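Local coordinates for structural protein VP1 (Trichodysplasia spinulosa-associated polyomavirus, PDB 4U60) that builds the outer capsid of the virus from pentamers of a jelly-roll subunit, and binds sialylated glycans such as the GM1 oligosaccharide, at residues C[128-133]-C[247-252]; C[136-141]-C[236-241]. All coordinates share one frame; numbering follows the deposited sequence.

Contact 1 joins the antiparallel jelly-roll strands 129-136 and 241-254 directly; contact 2 joins the loop that leaves the first to the loop that enters the second. Contact 1 lies in the buried middle of the sheet, where 128-133 and 247-252 are joined by a regular ladder of backbone bonds, a polar network on one face and hydrophobic packing on the other. Contact 2 lies about 24 Å away, centre to centre, though Met132 of the first packs on Leu140 of the second. Between 136-141 and 236-241 one backbone bond and a buried glycine approach replace the ladder, and the Glu138-Lys238 salt bridge lies at the exposed margin.

Contact 1. Residues C[128-133]-C[247-252]; sequences MNFHMF and CDIVGF
In the antiparallel jelly-roll sheet of VP1, Phe130 pairs with Ile249, His131 with Asp248 and Met132 with Cys247. Phe130-Ile249 and Met132-Cys247 are hydrogen-bonded pairs, with Ile249 N 2.8 Å from Phe130 O and Met132 N 2.9 Å from Cys247 O. The non-hydrogen-bonded pair between them brings two polar side chains together. His131 presents its ring edge-on to the carboxylate: ND1 donates to Asp248 OD1 at 2.7 Å, on the anti lone pair, with the oxygen in the ring plane but the two planes turned 39° apart. The other ring nitrogen, His131 NE2, reaches back along its own strand to Asn129 OD1 at 2.8 Å, nearly straight at 174°. Asn129 in turn spends its amide on the second strand, ND2 making a weak bond to Val250 O. Asp248 OD1 also takes a salt bridge from Arg267 of the adjoining strand 260-279.

The opposite face is hydrophobic. Phe130, its CG anti to the backbone N (chi1 175°), sends its CE2 to within 3.8 Å of Cys247 CB, and Cys247 SG lies in the ring plane at the edge. Ile249 CD1 packs on Phe130 CB, and Met128 CB meets Phe252 CE2. On this side Phe130 and Ile249 also touch a second subunit, at its Ser103 and Val106. With both ring nitrogens donating, His131 is probably protonated; Asp248 OD1, which also takes Arg267, would then stand between two positive groups and offset part of their charge.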
loop_
_atom_site.group_PDB
_atom_site.type_symbol
_atom_site.label_atom_id
_atom_site.label_comp_id
_atom_site.label_asym_id
_atom_site.label_seq_id
_atom_site.Cartn_x
_atom_site.Cartn_y
_atom_site.Cartn_z
ATOM N N MET C 128 15.222 -0.471 -8.953
ATOM C CA MET C 128 15.592 -0.211 -7.579
ATOM C C MET C 128 15.477 1.266 -7.181
ATOM O O MET C 128 16.000 2.142 -7.882
ATOM C CB MET C 128 17.051 -0.641 -7.409
ATOM C CG MET C 128 17.525 -0.516 -6.002
ATOM S SD MET C 128 19.326 -0.555 -5.907
ATOM C CE MET C 128 19.659 -2.158 -6.576
ATOM N N ASN C 129 14.810 1.521 -6.047
ATOM C CA ASN C 129 14.763 2.838 -5.430
ATOM C C ASN C 129 15.392 2.772 -4.061
ATOM O O ASN C 129 15.188 1.801 -3.323
ATOM C CB ASN C 129 13.340 3.393 -5.330
ATOM C CG ASN C 129 12.962 4.238 -6.536
ATOM O OD1 ASN C 129 12.777 5.458 -6.416
ATOM N ND2 ASN C 129 12.935 3.612 -7.715
ATOM N N PHE C 130 16.167 3.796 -3.741
ATOM C CA PHE C 130 16.818 3.913 -2.434
ATOM C C PHE C 130 16.800 5.373 -2.068
ATOM O O PHE C 130 17.324 6.201 -2.813
ATOM C CB PHE C 130 18.240 3.336 -2.458
ATOM C CG PHE C 130 19.015 3.530 -1.184
ATOM C CD1 PHE C 130 18.702 2.802 -0.049
ATOM C CD2 PHE C 130 20.057 4.438 -1.120
ATOM C CE1 PHE C 130 19.439 2.987 1.126
ATOM C CE2 PHE C 130 20.786 4.619 0.048
ATOM C CZ PHE C 130 20.469 3.896 1.163
ATOM N N HIS C 131 16.183 5.700 -0.935
ATOM C CA HIS C 131 16.008 7.081 -0.501
ATOM C C HIS C 131 16.324 7.200 0.955
ATOM O O HIS C 131 15.711 6.527 1.781
ATOM C CB HIS C 131 14.578 7.571 -0.767
ATOM C CG HIS C 131 14.225 7.475 -2.203
ATOM N ND1 HIS C 131 14.629 8.427 -3.104
ATOM C CD2 HIS C 131 13.625 6.505 -2.923
ATOM C CE1 HIS C 131 14.268 8.064 -4.321
ATOM N NE2 HIS C 131 13.653 6.902 -4.235
ATOM N N MET C 132 17.297 8.052 1.263
ATOM C CA MET C 132 17.558 8.325 2.649
ATOM C C MET C 132 18.051 9.742 2.824
ATOM O O MET C 132 18.576 10.373 1.905
ATOM C CB MET C 132 18.535 7.314 3.232
ATOM C CG MET C 132 19.951 7.475 2.729
ATOM S SD MET C 132 20.925 8.733 3.603
ATOM C CE MET C 132 21.171 8.055 5.239
ATOM N N PHE C 133 17.768 10.284 3.999
ATOM C CA PHE C 133 18.362 11.563 4.363
ATOM C C PHE C 133 18.645 11.547 5.858
ATOM O O PHE C 133 18.086 10.754 6.619
ATOM C CB PHE C 133 17.509 12.777 3.962
ATOM C CG PHE C 133 16.253 12.948 4.765
ATOM C CD1 PHE C 133 15.088 12.288 4.405
ATOM C CD2 PHE C 133 16.241 13.765 5.874
ATOM C CE1 PHE C 133 13.919 12.439 5.132
ATOM C CE2 PHE C 133 15.061 13.909 6.612
ATOM C CZ PHE C 133 13.910 13.244 6.234
ATOM N N CYS C 247 20.814 10.176 -0.111
ATOM C CA CYS C 247 21.001 9.442 -1.345
ATOM C C CYS C 247 19.612 9.175 -1.900
ATOM O O CYS C 247 18.728 8.751 -1.165
ATOM C CB CYS C 247 21.760 8.141 -1.123
ATOM S SG CYS C 247 22.167 7.268 -2.652
ATOM N N ASP C 248 19.419 9.441 -3.183
ATOM C CA ASP C 248 18.124 9.224 -3.837
ATOM C C ASP C 248 18.269 8.571 -5.204
ATOM O O ASP C 248 18.353 9.239 -6.231
ATOM C CB ASP C 248 17.360 10.551 -3.936
ATOM C CG ASP C 248 16.929 11.064 -2.586
ATOM O OD1 ASP C 248 15.911 10.520 -2.059
ATOM O OD2 ASP C 248 17.618 11.949 -2.023
ATOM N N ILE C 249 18.273 7.245 -5.206
ATOM C CA ILE C 249 18.327 6.465 -6.440
ATOM C C ILE C 249 16.892 6.204 -6.883
ATOM O O ILE C 249 16.074 5.742 -6.080
ATOM C CB ILE C 249 19.002 5.115 -6.171
ATOM C CG1 ILE C 249 20.467 5.355 -5.778
ATOM C CG2 ILE C 249 18.850 4.176 -7.354
ATOM C CD1 ILE C 249 21.170 4.156 -5.185
ATOM N N VAL C 250 16.585 6.501 -8.135
ATOM C CA VAL C 250 15.199 6.359 -8.633
ATOM C C VAL C 250 15.022 5.259 -9.658
ATOM O O VAL C 250 13.911 5.020 -10.108
ATOM C CB VAL C 250 14.631 7.687 -9.153
ATOM C CG1 VAL C 250 14.463 8.688 -8.025
ATOM C CG2 VAL C 250 15.520 8.260 -10.251
ATOM N N GLY C 251 16.103 4.555 -9.976
ATOM C CA GLY C 251 16.048 3.418 -10.878
ATOM C C GLY C 251 17.255 3.364 -11.797
ATOM O O GLY C 251 18.304 3.995 -11.538
ATOM N N PHE C 252 17.089 2.615 -12.874
ATOM C CA PHE C 252 18.107 2.447 -13.927
ATOM C C PHE C 252 17.584 2.932 -15.262
ATOM O O PHE C 252 16.426 2.704 -15.632
ATOM C CB PHE C 252 18.501 0.974 -14.054
ATOM C CG PHE C 252 19.196 0.440 -12.837
ATOM C CD1 PHE C 252 20.543 0.661 -12.637
ATOM C CD2 PHE C 252 18.493 -0.260 -11.868
ATOM C CE1 PHE C 252 21.186 0.188 -11.510
ATOM C CE2 PHE C 252 19.132 -0.721 -10.724
ATOM C CZ PHE C 252 20.480 -0.495 -10.556
#

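Contact 2. Residues C[136-141]-C[236-241]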
loop_
_atom_site.group_PDB
_atom_site.type_symbol
_atom_site.label_atom_id
_atom_site.label_comp_id
_atom_site.label_asym_id
_atom_site.label_seq_id
_atom_site.Cartn_x
_atom_site.Cartn_y
_atom_site.Cartn_z
ATOM N N GLY C 136 21.982 16.192 11.223
ATOM C CA GLY C 136 22.598 16.082 12.540
ATOM C C GLY C 136 23.557 17.196 12.866
ATOM O O GLY C 136 23.839 18.073 12.052
ATOM N N GLY C 137 24.037 17.149 14.100
ATOM C CA GLY C 137 24.949 18.153 14.616
ATOM C C GLY C 137 26.400 17.735 14.560
ATOM O O GLY C 137 27.255 18.371 15.178
ATOM N N GLU C 138 26.676 16.667 13.835
ATOM C CA GLU C 138 28.027 16.127 13.683
ATOM C C GLU C 138 27.930 15.131 12.519
ATOM O O GLU C 138 26.834 14.831 12.081
ATOM C CB GLU C 138 28.473 15.459 14.975
ATOM C CG GLU C 138 27.587 14.322 15.434
ATOM C CD GLU C 138 27.960 13.900 16.826
ATOM O OE1 GLU C 138 28.743 12.943 16.945
ATOM O OE2 GLU C 138 27.509 14.538 17.805
ATOM N N PRO C 139 29.057 14.646 12.000
ATOM C CA PRO C 139 28.963 13.730 10.861
ATOM C C PRO C 139 28.157 12.469 11.145
ATOM O O PRO C 139 28.144 11.965 12.272
ATOM C CB PRO C 139 30.413 13.362 10.591
ATOM C CG PRO C 139 31.173 14.586 11.015
ATOM C CD PRO C 139 30.452 15.053 12.272
ATOM N N LEU C 140 27.448 12.015 10.121
ATOM C CA LEU C 140 26.710 10.768 10.214
ATOM C C LEU C 140 27.707 9.657 10.507
ATOM O O LEU C 140 28.723 9.547 9.833
ATOM C CB LEU C 140 25.957 10.490 8.921
ATOM C CG LEU C 140 25.191 9.172 8.841
ATOM C CD1 LEU C 140 24.010 9.107 9.810
ATOM C CD2 LEU C 140 24.720 8.902 7.416
ATOM N N GLU C 141 27.417 8.852 11.524
ATOM C CA GLU C 141 28.285 7.766 11.927
ATOM C C GLU C 141 27.865 6.519 11.158
ATOM O O GLU C 141 26.690 6.210 11.069
ATOM C CB GLU C 141 28.243 7.589 13.442
ATOM C CG GLU C 141 28.976 8.728 14.134
ATOM C CD GLU C 141 28.596 8.942 15.589
ATOM O OE1 GLU C 141 27.388 9.069 15.886
ATOM O OE2 GLU C 141 29.536 9.060 16.427
ATOM N N LEU C 236 22.130 18.909 18.167
ATOM C CA LEU C 236 22.871 20.090 18.658
ATOM C C LEU C 236 24.150 20.225 17.845
ATOM O O LEU C 236 24.918 19.275 17.717
ATOM C CB LEU C 236 23.140 19.966 20.146
ATOM C CG LEU C 236 21.881 19.863 21.019
ATOM C CD1 LEU C 236 22.263 19.529 22.454
ATOM C CD2 LEU C 236 21.066 21.145 20.996
ATOM N N CYS C 237 24.313 21.384 17.214
ATOM C CA CYS C 237 25.325 21.567 16.193
ATOM C C CYS C 237 26.693 21.909 16.763
ATOM O O CYS C 237 27.004 23.080 17.061
ATOM C CB CYS C 237 24.848 22.634 15.204
ATOM S SG CYS C 237 23.407 22.046 14.277
ATOM N N LYS C 238 27.504 20.864 16.905
ATOM C CA LYS C 238 28.823 20.973 17.500
ATOM C C LYS C 238 29.734 21.808 16.616
ATOM O O LYS C 238 29.768 21.628 15.390
ATOM C CB LYS C 238 29.396 19.583 17.727
ATOM C CG LYS C 238 28.632 18.792 18.782
ATOM C CD LYS C 238 29.146 17.367 18.901
ATOM C CE LYS C 238 28.414 16.611 20.009
ATOM N NZ LYS C 238 28.883 15.207 20.150
ATOM N N GLY C 239 30.434 22.746 17.235
ATOM C CA GLY C 239 31.288 23.678 16.504
ATOM C C GLY C 239 30.547 24.510 15.474
ATOM O O GLY C 239 31.135 24.932 14.475
ATOM N N ASP C 240 29.258 24.753 15.713
ATOM C CA ASP C 240 28.402 25.498 14.776
ATOM C C ASP C 240 28.398 24.914 13.359
ATOM O O ASP C 240 28.348 25.655 12.378
ATOM C CB ASP C 240 28.830 26.977 14.754
ATOM C CG ASP C 240 28.775 27.616 16.122
ATOM O OD1 ASP C 240 27.956 27.168 16.968
ATOM O OD2 ASP C 240 29.577 28.557 16.383
ATOM N N GLY C 241 28.366 23.587 13.250
ATOM C CA GLY C 241 28.270 22.919 11.951
ATOM C C GLY C 241 27.005 22.095 11.905
ATOM O O GLY C 241 26.708 21.370 12.854
#
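Glu138 OE2 is gripped by two donors, Lys238 NZ across the contact and the side-chain amide of Asn200. The ammonium stands 2.8 Å from Glu138 OE2, on the syn side of the carboxylate and 29° out of its plane, in a salt bridge. The two side chains run alongside each other and point the same way, so the aliphatic part of the lysine follows the acid as well: Lys238 CE is 3.2 Å from Glu138 OE2. With Glu138 CG set between the backbone N and the carbonyl carbon (chi1 59°), the extended acid chain runs beside the fully extended Lys238 and brings OE2 up to NZ. Long, flexible residues of opposite charge suit this position, since they can span two loops while the lysine remains exposed to solvent.

Behind the salt bridge the backbones come very close. Lys238 N donates to Gly137 O at 3.0 Å. Gly137 CA lies only 3.8 Å from Cys237 CA and makes a CA-H...O contact of 3.3 Å with Leu236 O. Glycine suits the spot because a beta carbon on Gly137 would point toward 236-241 and collide with Leu236 O.

After Lys238 the chain turns back: Gly241 N bonds to Lys238 O, while Gly239 and Asp240, at the two corners, both have positive phi. These are the angles of a type III' beta-turn, and glycine adopts them easily at the first corner. Gly136, the last residue of strand 129-136, pairs through its backbone with Tyr243. The contact thus sets a tight type III' turn entering strand 241-254 against the loop that leaves strand 129-136, at one end of this antiparallel strand pair of the jelly-roll coat protein.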